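Long-range contacts in uncharacterized protein VP1736 (PDB 3LXQ), which is of unknown function but carries a sulfatase-family domain of the alkaline phosphatase clan, an alpha/beta fold built round a largely parallel central sheet: residues Leu88-Gln93 with Phe242-Thr247; Glu115-Gly120 with Pro324-Gly329; Gln177-Gly182 with Glu221-Lys226; Asn225-Glu230 with Gly283-Lys288; Glu230-Ser235 with Ser292-Asp297. All coordinates share one frame; numbering follows the deposited sequence.

Contact 1 of 5, residues Leu88-Gln93 with Phe242-Thr247; sequences LVILLQ and FSLVFT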
# COMPACT_ATOMS: atom_id res chain seq x y z
N LEU A 88 -5.72 9.29 -10.81
CA LEU A 88 -4.94 8.66 -9.75
C LEU A 88 -4.02 7.54 -10.24
O LEU A 88 -4.48 6.52 -10.75
CB LEU A 88 -5.86 8.15 -8.63
CG LEU A 88 -5.21 7.36 -7.51
CD1 LEU A 88 -4.23 8.20 -6.69
CD2 LEU A 88 -6.29 6.76 -6.62
N VAL A 89 -2.72 7.74 -10.04
CA VAL A 89 -1.71 6.78 -10.49
C VAL A 89 -0.99 6.25 -9.25
O VAL A 89 -0.38 7.02 -8.50
CB VAL A 89 -0.73 7.42 -11.51
CG1 VAL A 89 0.49 6.55 -11.72
CG2 VAL A 89 -1.43 7.68 -12.84
N ILE A 90 -1.11 4.94 -9.04
CA ILE A 90 -0.39 4.25 -7.98
C ILE A 90 0.80 3.48 -8.58
O ILE A 90 0.61 2.59 -9.40
CB ILE A 90 -1.31 3.28 -7.19
CG1 ILE A 90 -2.43 4.06 -6.48
CG2 ILE A 90 -0.50 2.44 -6.19
CD1 ILE A 90 -3.53 3.16 -5.85
N LEU A 91 2.01 3.82 -8.16
CA LEU A 91 3.21 3.20 -8.69
C LEU A 91 3.75 2.31 -7.58
O LEU A 91 4.56 2.75 -6.77
CB LEU A 91 4.25 4.24 -9.11
CG LEU A 91 3.79 5.31 -10.10
CD1 LEU A 91 4.85 6.42 -10.29
CD2 LEU A 91 3.41 4.69 -11.44
N LEU A 92 3.27 1.07 -7.56
CA LEU A 92 3.59 0.11 -6.51
C LEU A 92 4.97 -0.50 -6.72
O LEU A 92 5.29 -1.01 -7.81
CB LEU A 92 2.48 -0.95 -6.38
CG LEU A 92 2.55 -1.97 -5.22
CD1 LEU A 92 2.50 -1.33 -3.87
CD2 LEU A 92 1.44 -3.02 -5.33
N GLN A 93 5.80 -0.43 -5.70
CA GLN A 93 7.20 -0.77 -5.83
C GLN A 93 7.47 -2.11 -5.18
O GLN A 93 7.47 -2.23 -3.95
CB GLN A 93 8.08 0.33 -5.21
CG GLN A 93 7.79 1.72 -5.73
CD GLN A 93 8.13 1.86 -7.20
OE1 GLN A 93 9.19 1.43 -7.64
NE2 GLN A 93 7.22 2.46 -7.98
N PHE A 242 -7.97 5.74 -13.12
CA PHE A 242 -7.25 5.21 -11.97
C PHE A 242 -6.37 4.07 -12.44
O PHE A 242 -6.86 3.07 -12.98
CB PHE A 242 -8.22 4.73 -10.87
CG PHE A 242 -7.57 3.79 -9.86
CD1 PHE A 242 -6.46 4.18 -9.13
CD2 PHE A 242 -8.10 2.52 -9.65
CE1 PHE A 242 -5.86 3.31 -8.20
CE2 PHE A 242 -7.52 1.64 -8.73
CZ PHE A 242 -6.39 2.04 -8.00
N SER A 243 -5.06 4.22 -12.24
CA SER A 243 -4.09 3.25 -12.69
C SER A 243 -3.21 2.69 -11.57
O SER A 243 -2.55 3.44 -10.85
CB SER A 243 -3.22 3.87 -13.79
OG SER A 243 -2.29 2.94 -14.30
N LEU A 244 -3.21 1.37 -11.44
CA LEU A 244 -2.26 0.66 -10.58
C LEU A 244 -1.15 0.08 -11.45
O LEU A 244 -1.41 -0.74 -12.32
CB LEU A 244 -2.96 -0.44 -9.76
CG LEU A 244 -2.05 -1.40 -8.97
CD1 LEU A 244 -1.23 -0.66 -7.93
CD2 LEU A 244 -2.84 -2.52 -8.33
N VAL A 245 0.09 0.50 -11.19
CA VAL A 245 1.27 0.10 -11.95
C VAL A 245 2.20 -0.59 -10.97
O VAL A 245 2.56 -0.00 -9.95
CB VAL A 245 2.01 1.32 -12.53
CG1 VAL A 245 3.24 0.88 -13.29
CG2 VAL A 245 1.09 2.18 -13.43
N PHE A 246 2.61 -1.82 -11.28
CA PHE A 246 3.33 -2.65 -10.32
C PHE A 246 4.65 -3.14 -10.91
O PHE A 246 4.65 -3.82 -11.93
CB PHE A 246 2.43 -3.83 -9.91
CG PHE A 246 2.97 -4.68 -8.77
CD1 PHE A 246 3.84 -4.15 -7.81
CD2 PHE A 246 2.57 -6.01 -8.64
CE1 PHE A 246 4.32 -4.94 -6.75
CE2 PHE A 246 3.04 -6.81 -7.58
CZ PHE A 246 3.91 -6.27 -6.63
N THR A 247 5.76 -2.77 -10.28
CA THR A 247 7.09 -3.17 -10.75
C THR A 247 7.34 -4.68 -10.59
O THR A 247 6.67 -5.32 -9.78
CB THR A 247 8.26 -2.37 -10.09
OG1 THR A 247 8.35 -2.67 -8.68
CG2 THR A 247 8.07 -0.86 -10.30
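On the face of the sheet that carries Leu88, Ile90 and Leu92, each side chain lies against a neighbour from the other strand. Leu92 and Phe246 run side by side in the same direction, both with CG anti to the backbone N; this sets Leu92 CD2 over one face of the phenyl ring, 4.0 Å from the centroid of Phe246 in a CH-pi contact. Phe242 is met differently: Ile90 crosses it obliquely and puts CD1 at the ring edge, 3.3 Å from Phe242 CE1, while Leu88 CD2 lies alongside Phe242 CD1. These neighbouring parallel strands of the sulfatase alpha/beta sheet pair in register from Leu88-Phe242 to Leu92-Phe246. Ile90 N gives to Ser243 O at 2.8 Å, and Ile90 O accepts from Val245 N at 2.8 Å. On the opposite face, Phe231 of helix 220-234 packs onto Val89 and Ser243; there Leu91 CD2 approaches Val245 CB at 3.8 Å. Gln93, bent at chi2, gives a hydrogen bond from NE2 to Leu91 O from above the carbonyl plane; Tyr224 OH is a second partner of NE2.

Contact 2 of 5, residues Glu115-Gly120 with Pro324-Gly329; sequences ELMQEG and PALIIG
Ile328 CD1 meets the helix end, 3.8 Å from Leu116 O. Leu116 and Ile328 cross at about a right angle and touch through Leu116 CD2 and Ile328 CD1, 4.1 Å apart; Glu119 CB is equally near, 4.1 Å from Ile328 CD1. Two residues back along the strand, the bent chain of the selenomethionine Met117 runs past Leu326 in the opposite direction. Leu326 CD2 also reaches the turn, 3.9 Å from Gly120 C. Leu326 and Ile328 both point toward the helix end, as alternate residues of one strand do, so the last turn of helix 111-118 rests on one face of the central alpha/beta sheet. Gly120, with no side chain, lies close against the strand, its CA 3.8 Å from Ile327 O. From Gly120 the chain runs directly into strand 121-127, antiparallel partner of strand 322-328, and Trp121 bonds through its backbone to Ile327. On the outer side, Glu119 OE2 forms a salt bridge with Lys290.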
# COMPACT_ATOMS: atom_id res chain seq x y z
N GLU A 115 15.48 12.44 -4.53
CA GLU A 115 15.31 13.77 -5.09
C GLU A 115 13.83 14.12 -5.19
O GLU A 115 13.42 15.20 -4.79
CB GLU A 115 15.96 13.84 -6.47
CG GLU A 115 16.10 15.24 -7.03
CD GLU A 115 17.18 16.04 -6.32
OE1 GLU A 115 17.09 16.20 -5.08
OE2 GLU A 115 18.11 16.51 -7.00
N LEU A 116 13.03 13.18 -5.71
CA LEU A 116 11.58 13.34 -5.83
C LEU A 116 10.88 13.47 -4.48
O LEU A 116 9.79 14.06 -4.37
CB LEU A 116 11.00 12.16 -6.61
CG LEU A 116 11.37 12.05 -8.09
CD1 LEU A 116 11.26 10.62 -8.57
CD2 LEU A 116 10.51 12.99 -8.93
N MSE A 117 11.51 12.91 -3.44
CA MSE A 117 11.00 12.97 -2.06
C MSE A 117 10.93 14.40 -1.56
O MSE A 117 9.98 14.77 -0.88
CB MSE A 117 11.90 12.16 -1.13
CG MSE A 117 11.85 10.66 -1.34
SE MSE A 117 10.64 9.76 -0.10
CE MSE A 117 8.96 10.42 -0.71
N GLN A 118 11.95 15.19 -1.89
CA GLN A 118 12.00 16.60 -1.52
C GLN A 118 10.89 17.37 -2.23
O GLN A 118 10.42 18.40 -1.74
CB GLN A 118 13.36 17.22 -1.86
CG GLN A 118 14.61 16.41 -1.43
CD GLN A 118 14.54 15.85 -0.01
OE1 GLN A 118 13.99 16.48 0.91
NE2 GLN A 118 15.10 14.66 0.18
N GLU A 119 10.47 16.85 -3.38
CA GLU A 119 9.49 17.54 -4.22
C GLU A 119 8.04 17.29 -3.83
O GLU A 119 7.13 17.84 -4.44
CB GLU A 119 9.73 17.20 -5.70
CG GLU A 119 11.03 17.78 -6.26
CD GLU A 119 11.44 17.18 -7.59
OE1 GLU A 119 12.66 16.97 -7.80
OE2 GLU A 119 10.56 16.93 -8.44
N GLY A 120 7.81 16.47 -2.79
CA GLY A 120 6.43 16.17 -2.40
C GLY A 120 6.12 15.78 -0.96
O GLY A 120 6.88 16.10 -0.03
N PRO A 324 8.99 3.24 1.99
CA PRO A 324 8.80 4.60 1.51
C PRO A 324 7.37 4.82 1.03
O PRO A 324 6.70 3.87 0.62
CB PRO A 324 9.76 4.67 0.31
CG PRO A 324 9.83 3.25 -0.19
CD PRO A 324 9.76 2.41 1.05
N ALA A 325 6.91 6.06 1.10
CA ALA A 325 5.66 6.44 0.49
C ALA A 325 5.80 7.89 0.12
O ALA A 325 6.27 8.68 0.93
CB ALA A 325 4.48 6.23 1.45
N LEU A 326 5.41 8.21 -1.10
CA LEU A 326 5.52 9.57 -1.62
C LEU A 326 4.28 9.90 -2.41
O LEU A 326 3.90 9.17 -3.31
CB LEU A 326 6.75 9.67 -2.52
CG LEU A 326 7.32 10.97 -3.13
CD1 LEU A 326 7.10 11.00 -4.62
CD2 LEU A 326 6.82 12.27 -2.48
N ILE A 327 3.64 11.01 -2.06
CA ILE A 327 2.55 11.51 -2.88
C ILE A 327 3.07 12.77 -3.56
O ILE A 327 3.59 13.68 -2.91
CB ILE A 327 1.26 11.77 -2.06
CG1 ILE A 327 0.74 10.47 -1.43
CG2 ILE A 327 0.20 12.42 -2.95
CD1 ILE A 327 -0.47 10.66 -0.51
N ILE A 328 2.95 12.79 -4.87
CA ILE A 328 3.53 13.84 -5.68
C ILE A 328 2.56 14.20 -6.79
O ILE A 328 1.79 13.37 -7.27
CB ILE A 328 4.94 13.42 -6.21
CG1 ILE A 328 5.65 14.60 -6.89
CG2 ILE A 328 4.85 12.18 -7.10
CD1 ILE A 328 7.16 14.38 -7.08
N GLY A 329 2.58 15.48 -7.16
CA GLY A 329 1.69 15.98 -8.19
C GLY A 329 1.66 17.47 -8.07
O GLY A 329 2.04 18.03 -7.04

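Contact 3 of 5, residues Gln177-Gly182 with Glu221-Lys226; sequences QFIYGG and EDLYNK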
# COMPACT_ATOMS: atom_id res chain seq x y z
N GLN A 177 -7.58 0.65 -14.47
CA GLN A 177 -6.63 -0.25 -15.11
C GLN A 177 -5.53 -0.70 -14.17
O GLN A 177 -5.29 -0.08 -13.13
CB GLN A 177 -6.01 0.38 -16.36
CG GLN A 177 -5.16 1.61 -16.09
CD GLN A 177 -4.35 2.07 -17.29
OE1 GLN A 177 -4.63 1.69 -18.43
NE2 GLN A 177 -3.33 2.88 -17.03
N PHE A 178 -4.88 -1.79 -14.55
CA PHE A 178 -3.73 -2.33 -13.87
C PHE A 178 -2.65 -2.49 -14.92
O PHE A 178 -2.89 -3.09 -15.94
CB PHE A 178 -4.10 -3.69 -13.28
CG PHE A 178 -2.94 -4.47 -12.72
CD1 PHE A 178 -2.10 -3.92 -11.75
CD2 PHE A 178 -2.72 -5.79 -13.13
CE1 PHE A 178 -1.03 -4.66 -11.21
CE2 PHE A 178 -1.67 -6.53 -12.59
CZ PHE A 178 -0.82 -5.97 -11.63
N ILE A 179 -1.48 -1.91 -14.69
CA ILE A 179 -0.36 -2.10 -15.59
C ILE A 179 0.72 -2.92 -14.89
O ILE A 179 1.19 -2.55 -13.83
CB ILE A 179 0.25 -0.78 -16.13
CG1 ILE A 179 -0.84 0.14 -16.71
CG2 ILE A 179 1.29 -1.09 -17.22
CD1 ILE A 179 -0.31 1.53 -17.16
N TYR A 180 1.11 -4.02 -15.54
CA TYR A 180 2.08 -4.97 -15.03
C TYR A 180 3.02 -5.39 -16.17
O TYR A 180 2.61 -5.39 -17.34
CB TYR A 180 1.32 -6.18 -14.50
CG TYR A 180 2.12 -7.19 -13.71
CD1 TYR A 180 2.96 -6.79 -12.68
CD2 TYR A 180 1.99 -8.55 -13.98
CE1 TYR A 180 3.67 -7.71 -11.95
CE2 TYR A 180 2.71 -9.49 -13.25
CZ TYR A 180 3.55 -9.06 -12.24
OH TYR A 180 4.26 -9.98 -11.51
N GLY A 181 4.26 -5.75 -15.84
CA GLY A 181 5.24 -6.19 -16.82
C GLY A 181 5.25 -7.68 -17.17
O GLY A 181 5.68 -8.06 -18.26
N GLY A 182 4.79 -8.51 -16.23
CA GLY A 182 4.77 -9.96 -16.39
C GLY A 182 3.39 -10.51 -16.70
O GLY A 182 2.59 -9.86 -17.37
N GLU A 221 11.79 -0.05 -16.73
CA GLU A 221 11.78 1.07 -17.72
C GLU A 221 10.73 0.84 -18.82
O GLU A 221 10.00 1.76 -19.16
CB GLU A 221 13.17 1.38 -18.31
CG GLU A 221 13.14 2.52 -19.36
CD GLU A 221 14.52 3.09 -19.73
OE1 GLU A 221 15.55 2.42 -19.51
OE2 GLU A 221 14.57 4.22 -20.25
N ASP A 222 10.63 -0.39 -19.34
CA ASP A 222 9.59 -0.72 -20.32
C ASP A 222 8.19 -0.60 -19.73
O ASP A 222 7.27 -0.09 -20.38
CB ASP A 222 9.80 -2.12 -20.93
CG ASP A 222 11.12 -2.23 -21.69
OD1 ASP A 222 11.37 -1.43 -22.63
OD2 ASP A 222 11.91 -3.13 -21.33
N LEU A 223 8.04 -1.05 -18.48
CA LEU A 223 6.79 -0.87 -17.74
C LEU A 223 6.39 0.61 -17.68
O LEU A 223 5.25 0.97 -17.95
CB LEU A 223 6.94 -1.39 -16.31
CG LEU A 223 5.75 -1.20 -15.35
CD1 LEU A 223 4.60 -2.14 -15.69
CD2 LEU A 223 6.22 -1.42 -13.93
N TYR A 224 7.38 1.43 -17.34
CA TYR A 224 7.18 2.85 -17.14
C TYR A 224 7.00 3.63 -18.44
O TYR A 224 6.34 4.67 -18.45
CB TYR A 224 8.34 3.43 -16.31
CG TYR A 224 8.32 3.12 -14.82
CD1 TYR A 224 7.13 3.19 -14.07
CD2 TYR A 224 9.50 2.82 -14.15
CE1 TYR A 224 7.13 2.94 -12.69
CE2 TYR A 224 9.51 2.57 -12.77
CZ TYR A 224 8.34 2.63 -12.05
OH TYR A 224 8.40 2.38 -10.70
N ASN A 225 7.60 3.15 -19.54
CA ASN A 225 7.32 3.74 -20.87
C ASN A 225 5.87 3.44 -21.25
O ASN A 225 5.17 4.29 -21.79
CB ASN A 225 8.25 3.20 -21.97
CG ASN A 225 9.73 3.52 -21.73
OD1 ASN A 225 10.61 2.71 -22.05
ND2 ASN A 225 10.02 4.70 -21.19
N LYS A 226 5.43 2.22 -20.93
CA LYS A 226 4.07 1.76 -21.21
C LYS A 226 3.05 2.56 -20.43
O LYS A 226 1.96 2.84 -20.92
CB LYS A 226 3.92 0.28 -20.85
CG LYS A 226 2.62 -0.36 -21.35
CD LYS A 226 2.52 -0.20 -22.87
CE LYS A 226 1.57 -1.19 -23.53
NZ LYS A 226 1.34 -0.81 -24.97
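Leu223 lays its CD1 methyl over the Tyr180-Gly181 peptide, where it rests 3.6 Å from Tyr180 C and 3.6 Å from Gly181 N. CG stands anti to the backbone N (chi1 176°), which carries the branch off the helix and down to the strand. The same methyl is flanked by Ile179, whose CG2 approaches Leu223 CD1 at 3.8 Å as the two side chains cross obliquely. Ile179 points at the helix, with CG2 anti to the backbone N. A turn further on, Lys226 adds only its aliphatic part: its CG is 4.4 Å from Ile179 CG2, and the rest of the chain then leads away, NZ making weak links to Asn206 O and Glu229. No hydrogen bond joins the two segments, so van der Waals contact alone carries the join. Tyr207 packs on both Leu223 and Lys226, and Ala227 and Glu230 continue the helix surface along Ile179. The helix runs at 151° to the strand, with the two axes 8.8 Å apart, the near-antiparallel layering of helix on sheet found in alpha/beta folds such as that of the sulfatases.

Contact 4 of 5, residues Asn225-Glu230 with Gly283-Lys288; sequences NKADEE and GTFFDK
The Asp228 carboxylate is gripped twice: OD2 takes a hydrogen bond with Tyr294 OH, and Lys288 NZ stands 3.1 Å from Asp228 OD1 in a salt bridge. The ammonium comes to OD1 from above the carboxylate plane, 55° out of it, as the two side chains cross at about a right angle. Lys288 reaches there by bending at chi2 and chi3, which lays its chain across Asp228, with CB 3.7 Å from Asp228 OD2. The Asn225 side chain crosses that of Lys288 at about a right angle. Deeper in, Phe285, CG anti to the backbone N (chi1 176°), puts CE1 against Ala227 CB at 3.7 Å, and Asp228 N lies at the ring edge, 3.8 Å from Phe285 CE1. Phe231 and Phe300 pack on the same ring. Helices 220-234 and 271-289 thus lie side by side over the alpha/beta sheet, nearly parallel, their axes 24° apart. Glu232 OE1 lies close to Asp228 OD2, a pair of like charges; the ammonium of Lys288 would offset some of that repulsion and could favour the ionised form of Asp228.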
# COMPACT_ATOMS: atom_id res chain seq x y z
N ASN A 225 7.60 3.15 -19.54
CA ASN A 225 7.32 3.74 -20.87
C ASN A 225 5.87 3.44 -21.25
O ASN A 225 5.17 4.29 -21.79
CB ASN A 225 8.25 3.20 -21.97
CG ASN A 225 9.73 3.52 -21.73
OD1 ASN A 225 10.61 2.71 -22.05
ND2 ASN A 225 10.02 4.70 -21.19
N LYS A 226 5.43 2.22 -20.93
CA LYS A 226 4.07 1.76 -21.21
C LYS A 226 3.05 2.56 -20.43
O LYS A 226 1.96 2.84 -20.92
CB LYS A 226 3.92 0.28 -20.85
CG LYS A 226 2.62 -0.36 -21.35
CD LYS A 226 2.52 -0.20 -22.87
CE LYS A 226 1.57 -1.19 -23.53
NZ LYS A 226 1.34 -0.81 -24.97
N ALA A 227 3.41 2.89 -19.19
CA ALA A 227 2.55 3.66 -18.32
C ALA A 227 2.34 5.02 -18.95
O ALA A 227 1.22 5.38 -19.33
CB ALA A 227 3.17 3.77 -16.94
N ASP A 228 3.45 5.76 -19.11
CA ASP A 228 3.49 7.06 -19.80
C ASP A 228 2.71 7.09 -21.13
O ASP A 228 2.11 8.11 -21.48
CB ASP A 228 4.95 7.49 -20.01
CG ASP A 228 5.09 8.74 -20.88
OD1 ASP A 228 5.38 8.57 -22.08
OD2 ASP A 228 4.89 9.87 -20.37
N GLU A 229 2.76 5.98 -21.86
CA GLU A 229 2.01 5.78 -23.11
C GLU A 229 0.50 5.71 -22.85
O GLU A 229 -0.29 6.33 -23.57
CB GLU A 229 2.43 4.47 -23.80
CG GLU A 229 3.18 4.60 -25.11
CD GLU A 229 3.13 3.31 -25.94
OE1 GLU A 229 3.13 2.20 -25.35
OE2 GLU A 229 3.09 3.41 -27.18
N GLU A 230 0.12 4.94 -21.84
CA GLU A 230 -1.27 4.70 -21.49
C GLU A 230 -1.93 5.93 -20.89
O GLU A 230 -3.13 6.13 -21.04
CB GLU A 230 -1.36 3.55 -20.47
CG GLU A 230 -1.36 2.16 -21.10
CD GLU A 230 -2.64 1.89 -21.88
OE1 GLU A 230 -2.62 2.04 -23.12
OE2 GLU A 230 -3.68 1.57 -21.26
N GLY A 283 12.86 7.18 -12.25
CA GLY A 283 13.35 8.51 -12.64
C GLY A 283 13.03 8.82 -14.09
O GLY A 283 12.62 9.95 -14.41
N THR A 284 13.21 7.83 -14.96
CA THR A 284 12.84 7.95 -16.38
C THR A 284 11.33 8.12 -16.57
O THR A 284 10.91 8.80 -17.50
CB THR A 284 13.35 6.76 -17.26
OG1 THR A 284 12.70 5.54 -16.87
CG2 THR A 284 14.86 6.60 -17.17
N PHE A 285 10.52 7.52 -15.70
CA PHE A 285 9.07 7.76 -15.73
C PHE A 285 8.74 9.20 -15.38
O PHE A 285 7.97 9.85 -16.09
CB PHE A 285 8.30 6.84 -14.79
CG PHE A 285 6.82 7.15 -14.74
CD1 PHE A 285 5.96 6.64 -15.71
CD2 PHE A 285 6.30 7.99 -13.76
CE1 PHE A 285 4.60 6.94 -15.68
CE2 PHE A 285 4.94 8.31 -13.74
CZ PHE A 285 4.09 7.78 -14.69
N PHE A 286 9.32 9.70 -14.28
CA PHE A 286 9.01 11.07 -13.82
C PHE A 286 9.58 12.18 -14.71
O PHE A 286 9.00 13.28 -14.78
CB PHE A 286 9.40 11.28 -12.35
CG PHE A 286 8.33 10.84 -11.37
CD1 PHE A 286 7.17 11.59 -11.20
CD2 PHE A 286 8.47 9.65 -10.64
CE1 PHE A 286 6.17 11.18 -10.32
CE2 PHE A 286 7.48 9.24 -9.75
CZ PHE A 286 6.32 9.99 -9.60
N ASP A 287 10.69 11.90 -15.39
CA ASP A 287 11.26 12.85 -16.35
C ASP A 287 10.29 13.07 -17.50
O ASP A 287 10.16 14.18 -18.03
CB ASP A 287 12.60 12.34 -16.91
CG ASP A 287 13.72 12.34 -15.87
OD1 ASP A 287 13.67 13.14 -14.91
OD2 ASP A 287 14.64 11.51 -16.03
N LYS A 288 9.62 11.99 -17.87
CA LYS A 288 8.61 12.01 -18.91
C LYS A 288 7.32 12.58 -18.35
O LYS A 288 6.69 13.42 -18.99
CB LYS A 288 8.38 10.59 -19.45
CG LYS A 288 9.66 9.95 -20.00
CD LYS A 288 9.40 9.05 -21.20
CE LYS A 288 8.66 7.77 -20.83
NZ LYS A 288 8.14 7.08 -22.05

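Contact 5 of 5, residues Glu230-Ser235 with Ser292-Asp297; sequences EFERLS and SSYWDD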
# COMPACT_ATOMS: atom_id res chain seq x y z
N GLU A 230 0.12 4.94 -21.84
CA GLU A 230 -1.27 4.70 -21.49
C GLU A 230 -1.93 5.93 -20.89
O GLU A 230 -3.13 6.13 -21.04
CB GLU A 230 -1.36 3.55 -20.47
CG GLU A 230 -1.36 2.16 -21.10
CD GLU A 230 -2.64 1.89 -21.88
OE1 GLU A 230 -2.62 2.04 -23.12
OE2 GLU A 230 -3.68 1.57 -21.26
N PHE A 231 -1.12 6.72 -20.19
CA PHE A 231 -1.63 7.88 -19.47
C PHE A 231 -1.82 9.02 -20.45
O PHE A 231 -2.84 9.70 -20.41
CB PHE A 231 -0.68 8.30 -18.34
CG PHE A 231 -0.46 7.25 -17.28
CD1 PHE A 231 -1.43 6.29 -17.01
CD2 PHE A 231 0.71 7.24 -16.53
CE1 PHE A 231 -1.23 5.33 -16.04
CE2 PHE A 231 0.92 6.28 -15.53
CZ PHE A 231 -0.06 5.32 -15.30
N GLU A 232 -0.83 9.23 -21.32
CA GLU A 232 -0.96 10.26 -22.37
C GLU A 232 -2.06 9.92 -23.36
O GLU A 232 -2.62 10.81 -24.02
CB GLU A 232 0.37 10.48 -23.10
CG GLU A 232 0.67 11.96 -23.35
CD GLU A 232 2.04 12.36 -22.82
OE1 GLU A 232 2.88 11.46 -22.53
OE2 GLU A 232 2.29 13.57 -22.68
N ARG A 233 -2.37 8.62 -23.46
CA ARG A 233 -3.50 8.11 -24.21
C ARG A 233 -4.81 8.45 -23.50
O ARG A 233 -5.66 9.14 -24.07
CB ARG A 233 -3.37 6.60 -24.41
CG ARG A 233 -4.39 5.97 -25.38
CD ARG A 233 -5.81 5.98 -24.80
NE ARG A 233 -6.47 4.67 -24.78
CZ ARG A 233 -5.90 3.53 -24.39
NH1 ARG A 233 -6.61 2.41 -24.41
NH2 ARG A 233 -4.65 3.51 -23.97
N LEU A 234 -4.96 7.97 -22.26
CA LEU A 234 -6.19 8.17 -21.49
C LEU A 234 -6.53 9.65 -21.28
O LEU A 234 -7.71 10.02 -21.24
CB LEU A 234 -6.14 7.42 -20.15
CG LEU A 234 -6.24 5.88 -20.18
CD1 LEU A 234 -5.68 5.25 -18.89
CD2 LEU A 234 -7.67 5.39 -20.46
N SER A 235 -5.50 10.49 -21.18
CA SER A 235 -5.68 11.92 -20.93
C SER A 235 -6.27 12.65 -22.14
O SER A 235 -6.80 13.75 -22.00
CB SER A 235 -4.36 12.57 -20.52
OG SER A 235 -3.41 12.52 -21.58
N SER A 292 4.57 15.93 -19.44
CA SER A 292 3.45 15.19 -20.03
C SER A 292 2.15 15.99 -20.07
O SER A 292 2.06 17.07 -19.48
CB SER A 292 3.21 13.89 -19.25
OG SER A 292 2.66 14.18 -17.97
N SER A 293 1.14 15.45 -20.76
CA SER A 293 -0.15 16.12 -20.88
C SER A 293 -1.11 15.76 -19.75
O SER A 293 -2.19 16.35 -19.63
CB SER A 293 -0.79 15.83 -22.25
OG SER A 293 -1.74 14.77 -22.18
N TYR A 294 -0.72 14.79 -18.93
CA TYR A 294 -1.54 14.37 -17.80
C TYR A 294 -1.09 14.98 -16.46
O TYR A 294 -1.82 14.91 -15.47
CB TYR A 294 -1.62 12.84 -17.73
CG TYR A 294 -0.28 12.12 -17.77
CD1 TYR A 294 0.46 11.94 -16.61
CD2 TYR A 294 0.22 11.61 -18.97
CE1 TYR A 294 1.69 11.28 -16.64
CE2 TYR A 294 1.45 10.94 -19.00
CZ TYR A 294 2.17 10.79 -17.84
OH TYR A 294 3.39 10.14 -17.86
N TRP A 295 0.10 15.60 -16.44
CA TRP A 295 0.74 16.05 -15.20
C TRP A 295 -0.09 17.00 -14.35
O TRP A 295 -0.16 16.84 -13.12
CB TRP A 295 2.11 16.69 -15.48
CG TRP A 295 2.82 17.07 -14.21
CD1 TRP A 295 2.95 18.33 -13.68
CD2 TRP A 295 3.46 16.18 -13.28
NE1 TRP A 295 3.65 18.28 -12.50
CE2 TRP A 295 3.98 16.97 -12.23
CE3 TRP A 295 3.67 14.79 -13.26
CZ2 TRP A 295 4.69 16.42 -11.16
CZ3 TRP A 295 4.38 14.25 -12.19
CH2 TRP A 295 4.87 15.06 -11.15
N ASP A 296 -0.71 17.98 -15.00
CA ASP A 296 -1.58 18.96 -14.33
C ASP A 296 -2.70 18.28 -13.56
O ASP A 296 -3.13 18.75 -12.50
CB ASP A 296 -2.20 19.90 -15.37
CG ASP A 296 -1.28 21.03 -15.77
OD1 ASP A 296 -0.12 21.07 -15.30
OD2 ASP A 296 -1.72 21.90 -16.56
N ASP A 297 -3.17 17.15 -14.09
CA ASP A 297 -4.46 16.60 -13.73
C ASP A 297 -4.36 15.33 -12.86
O ASP A 297 -5.37 14.65 -12.65
CB ASP A 297 -5.23 16.31 -15.02
CG ASP A 297 -6.73 16.16 -14.80
OD1 ASP A 297 -7.41 15.77 -15.78
OD2 ASP A 297 -7.23 16.43 -13.69
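The C-terminal part of helix 220-234 of the alpha/beta fold meets the loop that leads from helix 271-289 into strand 298-304, and the two sides of the join differ sharply. Its tight side is aromatic. Phe231 CB sits over one face of Tyr294, 3.6 Å from the ring centroid, and the Phe231 ring then turns its edge toward that face, the planes at 78° in an edge-to-face pair with centroids 5.5 Å apart. The opposite face of Tyr294 carries Ser292 OG over its centre, so the ring is sandwiched; OG itself bonds to Ala289 O. Tyr294 takes the crowded first torsion (chi1 51°), with CG between the backbone N and the carbonyl carbon, and its OH is bonded to Asp228. Phe231 continues inward to Val89, Ser243 and Phe285. Toward solvent the contact loosens into a few polar links between partly or fully exposed residues. Glu232, bent at chi2, brings OE2 2.9 Å from Ser293 N, a hydrogen bond of 144° at the proton that meets the carboxylate from above its plane. Beyond it, the two hydroxyls come tip to tip, Ser235 OG lying 2.9 Å from Ser293 OG.

Overall arrangement
Contact 1 is the hub: its two strands lie in the central sheet, and contact 3 adds the next strand, Leu244 O lying 2.6 Å from Ile179 N with centres about 9 Å apart. Contacts 3, 4 and 5 follow one another down helix 220-234; contacts 3 and 4 share Asn225 and Lys226, contacts 4 and 5 share Glu230. Tyr294 OH ties contact 5 to contact 4, 2.9 Å from Asp228 OD2. Phe231 of contact 5 reaches back to contact 1, with CZ 3.7 Å from Val89 CG2. Contact 2 lies further along the same sheet, its centre about 15 Å from that of contact 1 and without touching it; Phe286 of 283-288 packs on Leu116 and Ile328.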